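Local atomic coordinates of cysteine desulfurase (Stenotrophomonas maltophilia, PDB entry 6WCI), a protein that probably catalyses the pyridoxal-phosphate-dependent removal of sulfur from L-cysteine, leaving L-alanine and passing the sulfur to an acceptor. Residues B[115-120]-B[254-259]; B[237-242]-B[260-265]; B[329-334]-B[406-411]. All coordinates share one frame; numbering follows the deposited sequence.

Contact 1: B[115-120]-B[254-259]; sequences TFAINL and GALWAR
The flat groups through which A117 and L256 meet are peptide units: A117 O is touched by both methyls of L256, CD1 and CD2, at 3.8 Å each, while A255 O lies 3.7 Å from A117 CB. Two other planar groups meet atoms of their own segments. N119 ND2 donates to T115 O, which lies close to the amide plane, 2.7 Å away; N119 N reaches the same oxygen from the opposite face of the carbonyl, and N119 OD1 accepts from G271 N of the second subunit. One face of the W257 indole carries the backbone N of R259 toward its rim. A117 CB meets L256 CB at 3.7 Å, and a methyl brings so little bulk that the two CA atoms come within 5.0 Å. Farther out, L256 CD2 rests on L120 CD2 at 3.8 Å; with CG anti to the backbone N (chi1 175°), CD2 is carried to L120 while CD1 stays beside A117. The axes of segments 115-120 and 254-258 approach to 7.3 Å, with their N-to-C directions 33° apart. A241, on the neighbouring strand, also touches A117. T115 OG1 is hydrogen-bonded to a phosphate oxygen of the cofactor-bearing lysine at position 246. A helix laid on the seven-stranded sheet, its N-terminal turn at the phosphate, is characteristic of the large domain of fold-type I pyridoxal-phosphate enzymes.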
loop_
_atom_site.group_PDB
_atom_site.type_symbol
_atom_site.label_atom_id
_atom_site.label_comp_id
_atom_site.label_asym_id
_atom_site.label_seq_id
_atom_site.Cartn_x
_atom_site.Cartn_y
_atom_site.Cartn_z
ATOM N N THR B 115 -6.071 -8.250 1.463
ATOM C CA THR B 115 -6.059 -8.172 2.917
ATOM C C THR B 115 -6.609 -6.833 3.393
ATOM O O THR B 115 -7.483 -6.778 4.266
ATOM C CB THR B 115 -4.635 -8.391 3.426
ATOM O OG1 THR B 115 -4.147 -9.648 2.953
ATOM C CG2 THR B 115 -4.617 -8.376 4.944
ATOM N N PHE B 116 -6.128 -5.733 2.798
ATOM C CA PHE B 116 -6.656 -4.423 3.161
ATOM C C PHE B 116 -8.130 -4.304 2.799
ATOM O O PHE B 116 -8.930 -3.776 3.585
ATOM C CB PHE B 116 -5.853 -3.308 2.483
ATOM C CG PHE B 116 -6.209 -1.925 2.976
ATOM C CD1 PHE B 116 -7.400 -1.323 2.611
ATOM C CD2 PHE B 116 -5.354 -1.236 3.817
ATOM C CE1 PHE B 116 -7.740 -0.068 3.082
ATOM C CE2 PHE B 116 -5.681 0.028 4.281
ATOM C CZ PHE B 116 -6.875 0.612 3.917
ATOM N N ALA B 117 -8.500 -4.749 1.597
ATOM C CA ALA B 117 -9.899 -4.712 1.172
ATOM C C ALA B 117 -10.833 -5.341 2.207
ATOM O O ALA B 117 -11.879 -4.773 2.539
ATOM C CB ALA B 117 -10.049 -5.426 -0.176
ATOM N N ILE B 118 -10.484 -6.528 2.717
ATOM C CA ILE B 118 -11.373 -7.198 3.664
ATOM C C ILE B 118 -11.384 -6.461 5.001
ATOM O O ILE B 118 -12.437 -6.290 5.621
ATOM C CB ILE B 118 -10.986 -8.684 3.822
ATOM C CG1 ILE B 118 -11.251 -9.448 2.520
ATOM C CG2 ILE B 118 -11.773 -9.341 4.958
ATOM C CD1 ILE B 118 -10.877 -10.945 2.580
ATOM N N ASN B 119 -10.224 -5.980 5.447
ATOM C CA ASN B 119 -10.158 -5.254 6.716
ATOM C C ASN B 119 -10.988 -3.975 6.674
ATOM O O ASN B 119 -11.546 -3.553 7.699
ATOM C CB ASN B 119 -8.698 -4.938 7.055
ATOM C CG ASN B 119 -7.995 -6.088 7.740
ATOM O OD1 ASN B 119 -8.050 -6.225 8.967
ATOM N ND2 ASN B 119 -7.303 -6.914 6.954
ATOM N N LEU B 120 -11.058 -3.322 5.511
ATOM C CA LEU B 120 -11.930 -2.160 5.378
ATOM C C LEU B 120 -13.383 -2.540 5.644
ATOM O O LEU B 120 -14.107 -1.816 6.336
ATOM C CB LEU B 120 -11.776 -1.543 3.987
ATOM C CG LEU B 120 -12.738 -0.434 3.548
ATOM C CD1 LEU B 120 -12.877 0.646 4.607
ATOM C CD2 LEU B 120 -12.262 0.201 2.240
ATOM N N GLY B 254 -4.574 -3.841 -5.384
ATOM C CA GLY B 254 -5.760 -4.628 -5.105
ATOM C C GLY B 254 -6.966 -3.715 -5.057
ATOM O O GLY B 254 -6.866 -2.507 -5.253
ATOM N N ALA B 255 -8.126 -4.313 -4.812
ATOM C CA ALA B 255 -9.308 -3.465 -4.844
ATOM C C ALA B 255 -10.429 -4.087 -4.034
ATOM O O ALA B 255 -10.487 -5.309 -3.846
ATOM C CB ALA B 255 -9.768 -3.203 -6.281
ATOM N N LEU B 256 -11.331 -3.223 -3.565
ATOM C CA LEU B 256 -12.589 -3.647 -2.951
ATOM C C LEU B 256 -13.742 -3.079 -3.768
ATOM O O LEU B 256 -13.850 -1.861 -3.921
ATOM C CB LEU B 256 -12.686 -3.169 -1.496
ATOM C CG LEU B 256 -14.014 -3.443 -0.790
ATOM C CD1 LEU B 256 -14.166 -4.938 -0.478
ATOM C CD2 LEU B 256 -14.218 -2.581 0.487
ATOM N N TRP B 257 -14.579 -3.953 -4.309
ATOM C CA TRP B 257 -15.857 -3.557 -4.880
ATOM C C TRP B 257 -16.945 -3.718 -3.827
ATOM O O TRP B 257 -16.902 -4.637 -3.008
ATOM C CB TRP B 257 -16.231 -4.395 -6.116
ATOM C CG TRP B 257 -17.620 -4.032 -6.606
ATOM C CD1 TRP B 257 -17.940 -3.035 -7.484
ATOM C CD2 TRP B 257 -18.870 -4.613 -6.187
ATOM N NE1 TRP B 257 -19.306 -2.973 -7.659
ATOM C CE2 TRP B 257 -19.897 -3.934 -6.877
ATOM C CE3 TRP B 257 -19.219 -5.638 -5.296
ATOM C CZ2 TRP B 257 -21.248 -4.246 -6.703
ATOM C CZ3 TRP B 257 -20.558 -5.954 -5.134
ATOM C CH2 TRP B 257 -21.558 -5.260 -5.835
ATOM N N ALA B 258 -17.933 -2.825 -3.864
ATOM C CA ALA B 258 -19.053 -2.907 -2.936
ATOM C C ALA B 258 -20.283 -2.300 -3.584
ATOM O O ALA B 258 -20.179 -1.429 -4.450
ATOM C CB ALA B 258 -18.756 -2.183 -1.613
ATOM N N ARG B 259 -21.454 -2.759 -3.146
ATOM C CA ARG B 259 -22.681 -2.074 -3.511
ATOM C C ARG B 259 -22.609 -0.616 -3.071
ATOM O O ARG B 259 -22.040 -0.298 -2.023
ATOM C CB ARG B 259 -23.882 -2.768 -2.874
ATOM C CG ARG B 259 -23.950 -4.247 -3.225
ATOM C CD ARG B 259 -25.033 -4.915 -2.443
ATOM N NE ARG B 259 -26.300 -4.219 -2.606
ATOM C CZ ARG B 259 -27.195 -4.524 -3.540
ATOM N NH1 ARG B 259 -26.947 -5.510 -4.396
ATOM N NH2 ARG B 259 -28.337 -3.847 -3.616
#

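Contact 2: B[237-242]-B[260-265]; sequences CDFYAI and REHLDA
D238 OD1 is gripped by H262 NE2 across the contact, at 2.9 Å, and by R211 in a salt bridge. The histidine bond is nearly straight (169°). Its oxygen lies in the imidazole plane, whereas the nitrogen stands above the carboxylate plane, 38° out of it. The other oxygen, OD2, accepts from the backbone N of T217, so both ends of the carboxylate are anchored and its rotation is fixed. Beside this bond F239 crosses the histidine at a slant: CZ meets H262 CB at 3.8 Å and CE2 meets H262 CD2 at 3.9 Å. The two rings are almost parallel, 19° apart, but slid so far, with centroids 5.2 Å from each other, that they barely overlap. W125, from helix 114-126, meets the imidazole edge-to-face, and E261 CG lies 3.6 Å above one face, toward the rim. This buried His-carboxylate hydrogen bond ties helix 260-265 to the start of strand 239-243 in the seven-stranded sheet. E261 OE2 is 5.0 Å from D238 OD1, a like charge probably softened by the salt bridge of E261 with R259. NE2 of H262 must carry a hydrogen to donate here, and the carboxylate would tend to favour a protonated imidazole, although the R211 salt bridge probably offsets part of its charge.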
loop_
_atom_site.group_PDB
_atom_site.type_symbol
_atom_site.label_atom_id
_atom_site.label_comp_id
_atom_site.label_asym_id
_atom_site.label_seq_id
_atom_site.Cartn_x
_atom_site.Cartn_y
_atom_site.Cartn_z
ATOM N N CYS B 237 -23.204 -10.169 -4.719
ATOM C CA CYS B 237 -22.634 -10.087 -3.385
ATOM C C CYS B 237 -22.659 -8.638 -2.903
ATOM O O CYS B 237 -22.936 -7.714 -3.671
ATOM C CB CYS B 237 -21.209 -10.642 -3.377
ATOM S SG CYS B 237 -20.047 -9.814 -4.526
ATOM N N ASP B 238 -22.378 -8.441 -1.610
ATOM C CA ASP B 238 -22.279 -7.088 -1.059
ATOM C C ASP B 238 -20.878 -6.484 -1.172
ATOM O O ASP B 238 -20.747 -5.253 -1.242
ATOM C CB ASP B 238 -22.703 -7.085 0.409
ATOM C CG ASP B 238 -24.133 -7.541 0.593
ATOM O OD1 ASP B 238 -25.046 -6.735 0.306
ATOM O OD2 ASP B 238 -24.333 -8.721 0.978
ATOM N N PHE B 239 -19.838 -7.314 -1.160
ATOM C CA PHE B 239 -18.444 -6.878 -1.172
ATOM C C PHE B 239 -17.616 -7.942 -1.873
ATOM O O PHE B 239 -17.769 -9.118 -1.565
ATOM C CB PHE B 239 -17.864 -6.720 0.236
ATOM C CG PHE B 239 -18.566 -5.708 1.094
ATOM C CD1 PHE B 239 -18.178 -4.372 1.075
ATOM C CD2 PHE B 239 -19.567 -6.097 1.959
ATOM C CE1 PHE B 239 -18.815 -3.439 1.887
ATOM C CE2 PHE B 239 -20.204 -5.177 2.774
ATOM C CZ PHE B 239 -19.827 -3.841 2.737
ATOM N N TYR B 240 -16.680 -7.519 -2.735
ATOM C CA TYR B 240 -15.807 -8.432 -3.470
ATOM C C TYR B 240 -14.389 -7.868 -3.485
ATOM O O TYR B 240 -14.186 -6.712 -3.874
ATOM C CB TYR B 240 -16.333 -8.638 -4.896
ATOM C CG TYR B 240 -15.720 -9.792 -5.672
ATOM C CD1 TYR B 240 -14.514 -9.648 -6.342
ATOM C CD2 TYR B 240 -16.372 -11.016 -5.757
ATOM C CE1 TYR B 240 -13.966 -10.715 -7.077
ATOM C CE2 TYR B 240 -15.839 -12.074 -6.479
ATOM C CZ TYR B 240 -14.640 -11.923 -7.131
ATOM O OH TYR B 240 -14.125 -12.993 -7.843
ATOM N N ALA B 241 -13.419 -8.672 -3.043
ATOM C CA ALA B 241 -12.035 -8.244 -2.849
ATOM C C ALA B 241 -11.088 -8.985 -3.793
ATOM O O ALA B 241 -11.168 -10.207 -3.925
ATOM C CB ALA B 241 -11.605 -8.493 -1.401
ATOM N N ILE B 242 -10.160 -8.255 -4.420
ATOM C CA ILE B 242 -9.156 -8.854 -5.296
ATOM C C ILE B 242 -7.785 -8.305 -4.927
ATOM O O ILE B 242 -7.660 -7.310 -4.212
ATOM C CB ILE B 242 -9.440 -8.603 -6.793
ATOM C CG1 ILE B 242 -9.444 -7.105 -7.078
ATOM C CG2 ILE B 242 -10.761 -9.240 -7.204
ATOM C CD1 ILE B 242 -9.440 -6.743 -8.555
ATOM N N ARG B 260 -23.179 0.271 -3.892
ATOM C CA ARG B 260 -23.097 1.705 -3.620
ATOM C C ARG B 260 -23.734 2.059 -2.281
ATOM O O ARG B 260 -23.233 2.934 -1.560
ATOM C CB ARG B 260 -23.774 2.496 -4.743
ATOM C CG ARG B 260 -23.659 4.016 -4.579
ATOM C CD ARG B 260 -22.247 4.429 -4.903
ATOM N NE ARG B 260 -21.906 5.785 -4.493
ATOM C CZ ARG B 260 -20.691 6.296 -4.643
ATOM N NH1 ARG B 260 -19.734 5.551 -5.194
ATOM N NH2 ARG B 260 -20.430 7.532 -4.245
ATOM N N GLU B 261 -24.844 1.395 -1.934
ATOM C CA GLU B 261 -25.533 1.697 -0.679
ATOM C C GLU B 261 -24.633 1.470 0.531
ATOM O O GLU B 261 -24.746 2.188 1.529
ATOM C CB GLU B 261 -26.806 0.852 -0.550
ATOM C CG GLU B 261 -26.536 -0.639 -0.436
ATOM C CD GLU B 261 -27.773 -1.459 -0.126
ATOM O OE1 GLU B 261 -28.683 -0.943 0.556
ATOM O OE2 GLU B 261 -27.827 -2.627 -0.566
ATOM N N HIS B 262 -23.736 0.483 0.464
ATOM C CA HIS B 262 -22.825 0.245 1.578
ATOM C C HIS B 262 -21.734 1.301 1.627
ATOM O O HIS B 262 -21.401 1.807 2.706
ATOM C CB HIS B 262 -22.215 -1.152 1.473
ATOM C CG HIS B 262 -23.230 -2.252 1.529
ATOM N ND1 HIS B 262 -24.427 -2.120 2.196
ATOM C CD2 HIS B 262 -23.234 -3.495 0.990
ATOM C CE1 HIS B 262 -25.124 -3.238 2.070
ATOM N NE2 HIS B 262 -24.421 -4.087 1.344
ATOM N N LEU B 263 -21.156 1.642 0.477
ATOM C CA LEU B 263 -20.083 2.628 0.487
ATOM C C LEU B 263 -20.576 3.966 1.025
ATOM O O LEU B 263 -19.833 4.683 1.709
ATOM C CB LEU B 263 -19.499 2.796 -0.914
ATOM C CG LEU B 263 -18.699 1.633 -1.507
ATOM C CD1 LEU B 263 -18.490 1.868 -2.990
ATOM C CD2 LEU B 263 -17.363 1.474 -0.794
ATOM N N ASP B 264 -21.828 4.319 0.742
ATOM C CA ASP B 264 -22.335 5.594 1.242
ATOM C C ASP B 264 -22.587 5.542 2.747
ATOM O O ASP B 264 -22.286 6.504 3.461
ATOM C CB ASP B 264 -23.602 5.997 0.487
ATOM C CG ASP B 264 -23.329 6.365 -0.966
ATOM O OD1 ASP B 264 -22.160 6.647 -1.308
ATOM O OD2 ASP B 264 -24.287 6.385 -1.764
ATOM N N ALA B 265 -23.121 4.424 3.253
ATOM C CA ALA B 265 -23.464 4.333 4.667
ATOM C C ALA B 265 -22.248 4.106 5.562
ATOM O O ALA B 265 -22.279 4.488 6.735
ATOM C CB ALA B 265 -24.484 3.212 4.889
#

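Contact 3: B[329-334]-B[406-411]; sequences LAHFTE and NTHAEI. With SO4 (sulfate ion), chain E.
H331 leaves its helix with CG anti to the backbone N (chi1 177°), which carries the ring straight across to H408 and I411. Its CB already lies 3.7 Å from H408 ND1, and CG sits near that same nitrogen and I411 CD1. Next, ND1 forms a hydrogen bond of 2.9 Å with H408 ND1; either nitrogen could be the donor. The two imidazoles meet along their edges, planes 33° apart. Beyond ND1, CE1 lies 3.6 Å from H408 O, on the other branch CD2 meets I411 CG2 at 4.0 Å, and NE2 at the tip is hydrogen-bonded to E412, just beyond the second segment. With both nitrogens engaged, the ring is held against flipping. One of its faces receives I411 CG2 in a CH-pi contact, 3.8 Å from the centroid and almost on the ring normal. The same methyl also reaches F332 CD2 at 4.2 Å, linking the polar pair to the buried side of the interface. H408 stands in the first turn of its helix, where its backbone N donates to sulfate O2 (2.8 Å); R324 binds the same ion, which is probably from the crystallisation liquor. T407 and E410 close a capping box there: E410 N donates to T407 OG1 at 3.0 Å and T407 N to E410 OE1, which also accepts from N406 ND2. Helix 318-336 thus packs against the start of helix 408-422, while F332 turns inward onto V355 of strand 354-359 and onto F414.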
loop_
_atom_site.group_PDB
_atom_site.type_symbol
_atom_site.label_atom_id
_atom_site.label_comp_id
_atom_site.label_asym_id
_atom_site.label_seq_id
_atom_site.Cartn_x
_atom_site.Cartn_y
_atom_site.Cartn_z
ATOM N N LEU B 329 -4.489 -27.952 -16.156
ATOM C CA LEU B 329 -4.891 -28.679 -14.956
ATOM C C LEU B 329 -5.163 -30.147 -15.270
ATOM O O LEU B 329 -4.643 -31.045 -14.597
ATOM C CB LEU B 329 -6.133 -28.037 -14.326
ATOM C CG LEU B 329 -6.732 -28.897 -13.212
ATOM C CD1 LEU B 329 -5.735 -29.053 -12.077
ATOM C CD2 LEU B 329 -8.082 -28.374 -12.693
ATOM N N ALA B 330 -5.974 -30.405 -16.300
ATOM C CA ALA B 330 -6.345 -31.777 -16.633
ATOM C C ALA B 330 -5.123 -32.613 -16.989
ATOM O O ALA B 330 -5.003 -33.762 -16.554
ATOM C CB ALA B 330 -7.356 -31.778 -17.777
ATOM N N HIS B 331 -4.201 -32.054 -17.778
ATOM C CA HIS B 331 -2.959 -32.765 -18.070
ATOM C C HIS B 331 -2.163 -33.001 -16.791
ATOM O O HIS B 331 -1.719 -34.122 -16.518
ATOM C CB HIS B 331 -2.134 -31.984 -19.101
ATOM C CG HIS B 331 -0.802 -32.601 -19.423
ATOM N ND1 HIS B 331 0.187 -31.919 -20.103
ATOM C CD2 HIS B 331 -0.298 -33.830 -19.166
ATOM C CE1 HIS B 331 1.243 -32.699 -20.242
ATOM N NE2 HIS B 331 0.976 -33.863 -19.678
ATOM N N PHE B 332 -2.000 -31.955 -15.978
ATOM C CA PHE B 332 -1.214 -32.082 -14.756
ATOM C C PHE B 332 -1.859 -33.052 -13.777
ATOM O O PHE B 332 -1.159 -33.779 -13.066
ATOM C CB PHE B 332 -1.040 -30.710 -14.104
ATOM C CG PHE B 332 -0.239 -30.734 -12.834
ATOM C CD1 PHE B 332 -0.841 -31.002 -11.616
ATOM C CD2 PHE B 332 1.119 -30.475 -12.858
ATOM C CE1 PHE B 332 -0.097 -31.020 -10.449
ATOM C CE2 PHE B 332 1.863 -30.490 -11.693
ATOM C CZ PHE B 332 1.261 -30.759 -10.492
ATOM N N THR B 333 -3.192 -33.045 -13.691
ATOM C CA THR B 333 -3.869 -33.914 -12.735
ATOM C C THR B 333 -3.852 -35.363 -13.207
ATOM O O THR B 333 -3.647 -36.280 -12.403
ATOM C CB THR B 333 -5.311 -33.447 -12.508
ATOM O OG1 THR B 333 -5.314 -32.129 -11.938
ATOM C CG2 THR B 333 -6.057 -34.409 -11.576
ATOM N N GLU B 334 -4.071 -35.587 -14.507
ATOM C CA GLU B 334 -4.063 -36.949 -15.037
ATOM C C GLU B 334 -2.706 -37.603 -14.819
ATOM O O GLU B 334 -2.619 -38.750 -14.371
ATOM C CB GLU B 334 -4.432 -36.933 -16.521
ATOM C CG GLU B 334 -4.647 -38.311 -17.133
ATOM C CD GLU B 334 -5.033 -38.242 -18.599
ATOM O OE1 GLU B 334 -4.840 -37.174 -19.215
ATOM O OE2 GLU B 334 -5.534 -39.254 -19.134
ATOM N N ASN B 406 2.338 -21.163 -18.235
ATOM C CA ASN B 406 3.003 -22.449 -18.141
ATOM C C ASN B 406 2.668 -23.286 -19.373
ATOM O O ASN B 406 1.764 -22.960 -20.150
ATOM C CB ASN B 406 2.589 -23.183 -16.868
ATOM C CG ASN B 406 3.087 -22.497 -15.616
ATOM O OD1 ASN B 406 2.298 -22.127 -14.742
ATOM N ND2 ASN B 406 4.406 -22.327 -15.520
ATOM N N THR B 407 3.408 -24.379 -19.554
ATOM C CA THR B 407 3.291 -25.199 -20.751
ATOM C C THR B 407 3.109 -26.667 -20.382
ATOM O O THR B 407 3.407 -27.095 -19.263
ATOM C CB THR B 407 4.524 -25.063 -21.655
ATOM O OG1 THR B 407 5.650 -25.676 -21.015
ATOM C CG2 THR B 407 4.835 -23.591 -21.925
ATOM N N HIS B 408 2.617 -27.439 -21.356
ATOM C CA HIS B 408 2.509 -28.887 -21.182
ATOM C C HIS B 408 3.879 -29.533 -21.053
ATOM O O HIS B 408 4.039 -30.508 -20.308
ATOM C CB HIS B 408 1.737 -29.493 -22.350
ATOM C CG HIS B 408 0.296 -29.096 -22.380
ATOM N ND1 HIS B 408 -0.609 -29.517 -21.428
ATOM C CD2 HIS B 408 -0.397 -28.308 -23.236
ATOM C CE1 HIS B 408 -1.797 -29.004 -21.695
ATOM N NE2 HIS B 408 -1.696 -28.266 -22.785
ATOM N N ALA B 409 4.879 -28.979 -21.746
ATOM C CA ALA B 409 6.248 -29.460 -21.617
ATOM C C ALA B 409 6.755 -29.308 -20.189
ATOM O O ALA B 409 7.362 -30.232 -19.633
ATOM C CB ALA B 409 7.151 -28.714 -22.597
ATOM N N GLU B 410 6.517 -28.140 -19.575
ATOM C CA GLU B 410 6.892 -27.960 -18.176
ATOM C C GLU B 410 6.216 -28.989 -17.283
ATOM O O GLU B 410 6.837 -29.510 -16.351
ATOM C CB GLU B 410 6.534 -26.551 -17.702
ATOM C CG GLU B 410 7.511 -25.465 -18.140
ATOM C CD GLU B 410 7.008 -24.104 -17.739
ATOM O OE1 GLU B 410 5.786 -24.001 -17.494
ATOM O OE2 GLU B 410 7.819 -23.150 -17.653
ATOM N N ILE B 411 4.933 -29.266 -17.533
ATOM C CA ILE B 411 4.228 -30.300 -16.771
ATOM C C ILE B 411 4.998 -31.614 -16.828
ATOM O O ILE B 411 5.214 -32.273 -15.805
ATOM C CB ILE B 411 2.788 -30.473 -17.290
ATOM C CG1 ILE B 411 1.934 -29.254 -16.936
ATOM C CG2 ILE B 411 2.147 -31.747 -16.708
ATOM C CD1 ILE B 411 0.603 -29.204 -17.654
HETATM S S SO4 E . 2.121 -25.859 -24.811
HETATM O O1 SO4 E . 2.651 -24.532 -25.111
HETATM O O2 SO4 E . 1.634 -25.894 -23.438
HETATM O O3 SO4 E . 3.183 -26.862 -24.951
HETATM O O4 SO4 E . 1.011 -26.116 -25.727
#

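How the contacts relate
Contacts 1 and 2 are neighbours, their centres 8 Å apart, and share the seven-stranded sheet: strand 254-258 runs antiparallel beside strand 239-243, with a probable hydrogen bond from W257 N to Y240 O, 2.8 Å, and leads directly into helix 260-265. Across this seam A258 CB packs on F239 CD1 at 3.5 Å. The cofactor-bearing lysine at position 246 lies between these two strands in the chain, and contact 1 borders the cofactor site. Contact 3 lies on the opposite side of the chain's centre, with its own centre 33 Å from that of contact 1 and 38 Å from that of contact 2; there helix 318-336 packs on strand 354-359 of the six-stranded sheet.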